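Local coordinates for protein succinylglutamate desuccinylase (Vibrio parahaemolyticus, PDB 2BCO) that probably hydrolyses N-succinylglutamate to succinate and glutamate with a single bound zinc ion, the last step of arginine breakdown by the succinyltransferase pathway, at residues 111-116 / 200-205; 170-175 / 206-211. All coordinates share one frame; numbering follows the deposited sequence.

Contact 1 (111-116 / 200-205); sequences NLNRLF and SSTFSW
Helix 203-211 of the zinc-hydrolase catalytic domain starts against the loop 111-116, with Thr202 as its N-cap: Thr202 OG1 takes the N-H of Trp205. The first N-H of the helix goes to the loop: Phe203 N donates to Asn113 OD1 at 2.7 Å, fairly straight at 157° though from above the amide plane, while Asn113 ND2 lies against Thr202 CG2. A water accepting from Asn113 ND2 and Ser204 N bridges the same amide to the helix start. Further along, Phe116 N donates to Ser201 O at 3.1 Å.

The tight part is the Phe116 ring. Phe203 CA sits over its face, 3.8 Å from the centroid, and the Phe203 ring, nearly parallel but slid aside, brings CD1 to 3.5 Å from Phe116 CZ. Leu133 and Ala130 of helix 125-141 also pack on Phe116. The Arg114 side is looser: Ser201 OG sits 3.0 Å from Arg114 CA, the exposed side chain extends away, and a water donates to Asn113 O.

Asn111 OD1 closes an Asx turn onto Asn113 N and is hydrogen-bonded to the zinc ligand His63, consistent with a second-shell role in orienting it; Phe203 N-H holds the Asn113 amide beside the site, its side chain about 6 Å from the zinc.

Contact 2 (170-175 / 206-211); sequences PKTRHP and YSAENY
An ST turn shapes the loop 170-175 where it runs past the later part of helix 203-211, in the catalytic domain. Thr172 has OG1 anti to its backbone N (chi1 172°), and there the oxygen accepts the N-H of His174 at 3.2 Å from His174 N, almost straight. The same hydroxyl donates to Glu209 OE1, with 3.1 Å between Thr172 OG1 and that oxygen, so it is used both ways: it pins its own turn and reaches across to the helix. The same rotamer puts Thr172 CG2 in the crowded position between N and the carbonyl carbon, from where it meets the Ala208 methyl.

Glu209 sets out from the helix away from the loop, CG anti to the backbone N. A bend at chi2 (57°) then folds the chain back, and its carboxylate returns to the loop. Thr172 OG1 reaches OE1 from well above the carboxylate plane. A water also donates to OE1 and to Lys171 O, giving this oxygen a second donor. Arg173 NH2 stays 4.2 Å from Glu209 OE2, too far for a salt bridge, but the nearby positive charge would be expected to help keep the glutamate ionised. His174 NE2 lies above one face of the Arg173 guanidinium, toward its rim.

Deeper down, Pro170 CB and Ala208 CB meet in a small apolar patch, which Val176 extends from the loop beyond. Asn210, at the exposed side of the helix, turns its amide back so that ND2 donates to Tyr206 O in the carbonyl plane; that oxygen also takes the main-chain N-H of Asn210.

His174 has CG anti to the carbonyl carbon and beside the backbone N (chi1 -62°), which turns the imidazole toward the main chain of 208-209, so that CD2 at the ring edge lies 3.3 Å from Glu209 O.

From the N terminus, the chain first passes through 111-116, in the loop between helices 98-102 and 125-141, and then through 170-175, which follows strand 165-169. It next reaches 200-205 and runs straight on into 206-211, so contact 1 closes a loop of 83 intervening residues and contact 2 one of 30. The two closures cross, because the segments alternate along the chain. Both end on helix 203-211: contact 1 holds its start to the loop beside the zinc site, contact 2 its later part to the loop before helix 179-188. They also touch directly, with Pro170 CG against Ser204 OG and Phe116 O beside the Tyr206 ring.

Contact 1 (111-116 / 200-205)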
loop_
_atom_site.group_PDB
_atom_site.type_symbol
_atom_site.label_atom_id
_atom_site.label_comp_id
_atom_site.label_asym_id
_atom_site.label_seq_id
_atom_site.Cartn_x
_atom_site.Cartn_y
_atom_site.Cartn_z
ATOM N N ASN A 111 -2.400 -9.592 -12.086
ATOM C CA ASN A 111 -2.262 -8.575 -11.035
ATOM C C ASN A 111 -1.834 -9.252 -9.731
ATOM O O ASN A 111 -2.605 -9.987 -9.125
ATOM C CB ASN A 111 -3.606 -7.868 -10.818
ATOM C CG ASN A 111 -3.526 -6.698 -9.826
ATOM O OD1 ASN A 111 -2.578 -6.563 -9.054
ATOM N ND2 ASN A 111 -4.541 -5.860 -9.846
ATOM N N LEU A 112 -0.612 -8.987 -9.292
ATOM C CA LEU A 112 -0.094 -9.604 -8.080
ATOM C C LEU A 112 -0.964 -9.303 -6.843
ATOM O O LEU A 112 -1.092 -10.130 -5.940
ATOM C CB LEU A 112 1.340 -9.114 -7.837
ATOM C CG LEU A 112 2.341 -9.981 -7.071
ATOM C CD1 LEU A 112 3.574 -9.144 -6.736
ATOM C CD2 LEU A 112 1.729 -10.516 -5.808
ATOM N N ASN A 113 -1.581 -8.129 -6.811
ATOM C CA ASN A 113 -2.367 -7.747 -5.653
ATOM C C ASN A 113 -3.804 -8.263 -5.584
ATOM O O ASN A 113 -4.647 -7.676 -4.912
ATOM C CB ASN A 113 -2.326 -6.228 -5.493
ATOM C CG ASN A 113 -2.204 -5.810 -4.050
ATOM O OD1 ASN A 113 -1.592 -6.511 -3.240
ATOM N ND2 ASN A 113 -2.768 -4.665 -3.720
ATOM N N ARG A 114 -4.062 -9.375 -6.263
ATOM C CA ARG A 114 -5.367 -10.022 -6.252
ATOM C C ARG A 114 -5.165 -11.493 -5.895
ATOM O O ARG A 114 -6.111 -12.269 -5.845
ATOM C CB ARG A 114 -6.026 -9.925 -7.629
ATOM C CG ARG A 114 -6.850 -8.666 -7.831
ATOM C CD ARG A 114 -7.207 -8.447 -9.300
ATOM N NE ARG A 114 -7.844 -7.148 -9.516
ATOM C CZ ARG A 114 -7.949 -6.545 -10.698
ATOM N NH1 ARG A 114 -7.456 -7.118 -11.788
ATOM N NH2 ARG A 114 -8.541 -5.362 -10.791
ATOM N N LEU A 115 -3.920 -11.856 -5.618
ATOM C CA LEU A 115 -3.557 -13.241 -5.346
ATOM C C LEU A 115 -3.278 -13.653 -3.912
ATOM O O LEU A 115 -2.708 -14.714 -3.689
ATOM C CB LEU A 115 -2.341 -13.598 -6.200
ATOM C CG LEU A 115 -2.496 -13.264 -7.686
ATOM C CD1 LEU A 115 -1.222 -13.607 -8.435
ATOM C CD2 LEU A 115 -3.677 -14.048 -8.248
ATOM N N PHE A 116 -3.677 -12.841 -2.940
ATOM C CA PHE A 116 -3.429 -13.188 -1.547
ATOM C C PHE A 116 -4.618 -13.798 -0.810
ATOM O O PHE A 116 -4.469 -14.205 0.337
ATOM C CB PHE A 116 -2.919 -11.967 -0.781
ATOM C CG PHE A 116 -1.544 -11.536 -1.190
ATOM C CD1 PHE A 116 -0.420 -12.210 -0.720
ATOM C CD2 PHE A 116 -1.372 -10.492 -2.103
ATOM C CE1 PHE A 116 0.859 -11.849 -1.144
ATOM C CE2 PHE A 116 -0.101 -10.126 -2.534
ATOM C CZ PHE A 116 1.021 -10.806 -2.059
ATOM N N SER A 200 -10.505 -8.375 1.260
ATOM C CA SER A 200 -9.933 -8.279 -0.078
ATOM C C SER A 200 -8.954 -9.402 -0.439
ATOM O O SER A 200 -8.999 -10.490 0.130
ATOM C CB SER A 200 -9.252 -6.910 -0.224
ATOM O OG SER A 200 -9.035 -6.584 -1.578
ATOM N N SER A 201 -8.071 -9.125 -1.390
ATOM C CA SER A 201 -7.093 -10.106 -1.833
ATOM C C SER A 201 -5.733 -9.451 -1.987
ATOM O O SER A 201 -4.835 -10.022 -2.614
ATOM C CB SER A 201 -7.512 -10.679 -3.183
ATOM O OG SER A 201 -7.511 -9.639 -4.160
ATOM N N THR A 202 -5.580 -8.257 -1.418
ATOM C CA THR A 202 -4.320 -7.532 -1.528
ATOM C C THR A 202 -3.288 -7.966 -0.508
ATOM O O THR A 202 -3.587 -8.682 0.442
ATOM C CB THR A 202 -4.527 -6.016 -1.390
ATOM O OG1 THR A 202 -5.010 -5.717 -0.068
ATOM C CG2 THR A 202 -5.516 -5.518 -2.455
ATOM N N PHE A 203 -2.064 -7.510 -0.722
ATOM C CA PHE A 203 -0.948 -7.832 0.147
ATOM C C PHE A 203 -1.170 -7.201 1.526
ATOM O O PHE A 203 -0.873 -7.811 2.558
ATOM C CB PHE A 203 0.330 -7.307 -0.506
ATOM C CG PHE A 203 1.601 -7.742 0.171
ATOM C CD1 PHE A 203 1.691 -8.976 0.815
ATOM C CD2 PHE A 203 2.736 -6.938 0.106
ATOM C CE1 PHE A 203 2.888 -9.399 1.370
ATOM C CE2 PHE A 203 3.941 -7.354 0.655
ATOM C CZ PHE A 203 4.017 -8.587 1.294
ATOM N N SER A 204 -1.697 -5.977 1.528
ATOM C CA SER A 204 -1.991 -5.242 2.751
ATOM C C SER A 204 -3.076 -5.961 3.559
ATOM O O SER A 204 -2.950 -6.144 4.771
ATOM C CB SER A 204 -2.464 -3.827 2.392
ATOM O OG SER A 204 -2.845 -3.105 3.543
ATOM N N TRP A 205 -4.148 -6.356 2.878
ATOM C CA TRP A 205 -5.242 -7.065 3.531
ATOM C C TRP A 205 -4.738 -8.368 4.148
ATOM O O TRP A 205 -5.157 -8.741 5.238
ATOM C CB TRP A 205 -6.368 -7.380 2.534
ATOM C CG TRP A 205 -7.334 -8.440 3.037
ATOM C CD1 TRP A 205 -8.425 -8.244 3.831
ATOM C CD2 TRP A 205 -7.234 -9.864 2.842
ATOM N NE1 TRP A 205 -9.006 -9.451 4.143
ATOM C CE2 TRP A 205 -8.301 -10.454 3.553
ATOM C CE3 TRP A 205 -6.351 -10.688 2.136
ATOM C CZ2 TRP A 205 -8.500 -11.850 3.583
ATOM C CZ3 TRP A 205 -6.553 -12.076 2.167
ATOM C CH2 TRP A 205 -7.620 -12.638 2.886
HETATM O O HOH W 1 -1.885 -4.058 -1.003
HETATM O O HOH W 2 -7.467 -6.420 -4.909
#

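Contact 2 (170-175 / 206-211)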
loop_
_atom_site.group_PDB
_atom_site.type_symbol
_atom_site.label_atom_id
_atom_site.label_comp_id
_atom_site.label_asym_id
_atom_site.label_seq_id
_atom_site.Cartn_x
_atom_site.Cartn_y
_atom_site.Cartn_z
ATOM N N PRO A 170 -7.650 -2.066 5.077
ATOM C CA PRO A 170 -8.302 -3.373 4.924
ATOM C C PRO A 170 -9.382 -3.666 5.956
ATOM O O PRO A 170 -9.363 -3.127 7.063
ATOM C CB PRO A 170 -7.142 -4.364 5.039
ATOM C CG PRO A 170 -5.959 -3.566 4.640
ATOM C CD PRO A 170 -6.217 -2.253 5.342
ATOM N N LYS A 171 -10.301 -4.542 5.564
ATOM C CA LYS A 171 -11.407 -4.971 6.400
ATOM C C LYS A 171 -11.086 -6.311 7.038
ATOM O O LYS A 171 -10.884 -7.303 6.341
ATOM C CB LYS A 171 -12.685 -5.113 5.566
ATOM C CG LYS A 171 -13.896 -5.568 6.360
ATOM C CD LYS A 171 -14.236 -4.557 7.438
ATOM C CE LYS A 171 -15.540 -4.895 8.120
ATOM N NZ LYS A 171 -15.910 -3.828 9.096
ATOM N N THR A 172 -11.040 -6.325 8.366
ATOM C CA THR A 172 -10.759 -7.534 9.132
ATOM C C THR A 172 -11.390 -7.366 10.507
ATOM O O THR A 172 -11.663 -6.242 10.931
ATOM C CB THR A 172 -9.240 -7.760 9.285
ATOM O OG1 THR A 172 -9.008 -8.834 10.198
ATOM C CG2 THR A 172 -8.552 -6.502 9.810
ATOM N N ARG A 173 -11.640 -8.475 11.195
ATOM C CA ARG A 173 -12.240 -8.430 12.527
ATOM C C ARG A 173 -11.201 -7.941 13.540
ATOM O O ARG A 173 -11.539 -7.513 14.643
ATOM C CB ARG A 173 -12.738 -9.821 12.926
ATOM C CG ARG A 173 -11.622 -10.830 13.173
ATOM C CD ARG A 173 -12.188 -12.244 13.267
ATOM N NE ARG A 173 -11.232 -13.228 12.763
ATOM C CZ ARG A 173 -10.268 -13.768 13.492
ATOM N NH1 ARG A 173 -10.134 -13.429 14.766
ATOM N NH2 ARG A 173 -9.429 -14.635 12.949
ATOM N N HIS A 174 -9.929 -8.017 13.161
ATOM C CA HIS A 174 -8.846 -7.567 14.028
ATOM C C HIS A 174 -8.799 -6.034 14.052
ATOM O O HIS A 174 -9.141 -5.376 13.063
ATOM C CB HIS A 174 -7.498 -8.085 13.521
ATOM C CG HIS A 174 -7.380 -9.577 13.509
ATOM N ND1 HIS A 174 -7.382 -10.336 14.661
ATOM C CD2 HIS A 174 -7.256 -10.449 12.483
ATOM C CE1 HIS A 174 -7.268 -11.610 14.342
ATOM N NE2 HIS A 174 -7.189 -11.710 13.027
ATOM N N PRO A 175 -8.407 -5.448 15.193
ATOM C CA PRO A 175 -8.317 -3.986 15.312
ATOM C C PRO A 175 -7.019 -3.516 14.646
ATOM O O PRO A 175 -5.960 -3.533 15.261
ATOM C CB PRO A 175 -8.314 -3.762 16.825
ATOM C CG PRO A 175 -7.587 -4.987 17.339
ATOM C CD PRO A 175 -8.209 -6.102 16.502
ATOM N N TYR A 206 -3.840 -9.060 3.452
ATOM C CA TYR A 206 -3.311 -10.324 3.958
ATOM C C TYR A 206 -2.617 -10.183 5.318
ATOM O O TYR A 206 -2.754 -11.046 6.184
ATOM C CB TYR A 206 -2.331 -10.932 2.956
ATOM C CG TYR A 206 -1.776 -12.265 3.386
ATOM C CD1 TYR A 206 -2.470 -13.443 3.127
ATOM C CD2 TYR A 206 -0.554 -12.355 4.058
ATOM C CE1 TYR A 206 -1.957 -14.688 3.516
ATOM C CE2 TYR A 206 -0.034 -13.593 4.452
ATOM C CZ TYR A 206 -0.744 -14.753 4.176
ATOM O OH TYR A 206 -0.241 -15.981 4.532
ATOM N N SER A 207 -1.854 -9.110 5.488
ATOM C CA SER A 207 -1.153 -8.870 6.740
ATOM C C SER A 207 -2.130 -8.502 7.845
ATOM O O SER A 207 -1.977 -8.935 8.975
ATOM C CB SER A 207 -0.123 -7.748 6.568
ATOM O OG SER A 207 1.020 -8.222 5.881
ATOM N N ALA A 208 -3.131 -7.695 7.512
ATOM C CA ALA A 208 -4.126 -7.282 8.490
ATOM C C ALA A 208 -4.973 -8.473 8.942
ATOM O O ALA A 208 -5.179 -8.684 10.140
ATOM C CB ALA A 208 -5.022 -6.205 7.896
ATOM N N GLU A 209 -5.454 -9.252 7.979
ATOM C CA GLU A 209 -6.293 -10.407 8.278
ATOM C C GLU A 209 -5.578 -11.548 8.965
ATOM O O GLU A 209 -6.140 -12.180 9.852
ATOM C CB GLU A 209 -6.950 -10.944 7.000
ATOM C CG GLU A 209 -7.712 -12.277 7.163
ATOM C CD GLU A 209 -8.802 -12.224 8.230
ATOM O OE1 GLU A 209 -9.553 -11.231 8.262
ATOM O OE2 GLU A 209 -8.916 -13.178 9.028
ATOM N N ASN A 210 -4.340 -11.810 8.576
ATOM C CA ASN A 210 -3.617 -12.933 9.151
ATOM C C ASN A 210 -2.615 -12.635 10.240
ATOM O O ASN A 210 -2.115 -13.559 10.877
ATOM C CB ASN A 210 -2.932 -13.706 8.031
ATOM C CG ASN A 210 -3.922 -14.426 7.153
ATOM O OD1 ASN A 210 -4.563 -15.373 7.592
ATOM N ND2 ASN A 210 -4.070 -13.973 5.918
ATOM N N TYR A 211 -2.303 -11.365 10.466
ATOM C CA TYR A 211 -1.332 -11.044 11.504
ATOM C C TYR A 211 -1.691 -9.804 12.306
ATOM O O TYR A 211 -0.888 -9.315 13.092
ATOM C CB TYR A 211 0.055 -10.901 10.874
ATOM C CG TYR A 211 0.549 -12.197 10.273
ATOM C CD1 TYR A 211 1.145 -13.173 11.070
ATOM C CD2 TYR A 211 0.375 -12.476 8.917
ATOM C CE1 TYR A 211 1.562 -14.403 10.533
ATOM C CE2 TYR A 211 0.786 -13.706 8.370
ATOM C CZ TYR A 211 1.378 -14.661 9.186
ATOM O OH TYR A 211 1.797 -15.863 8.662
HETATM O O HOH W 3 -10.645 -9.998 6.328
#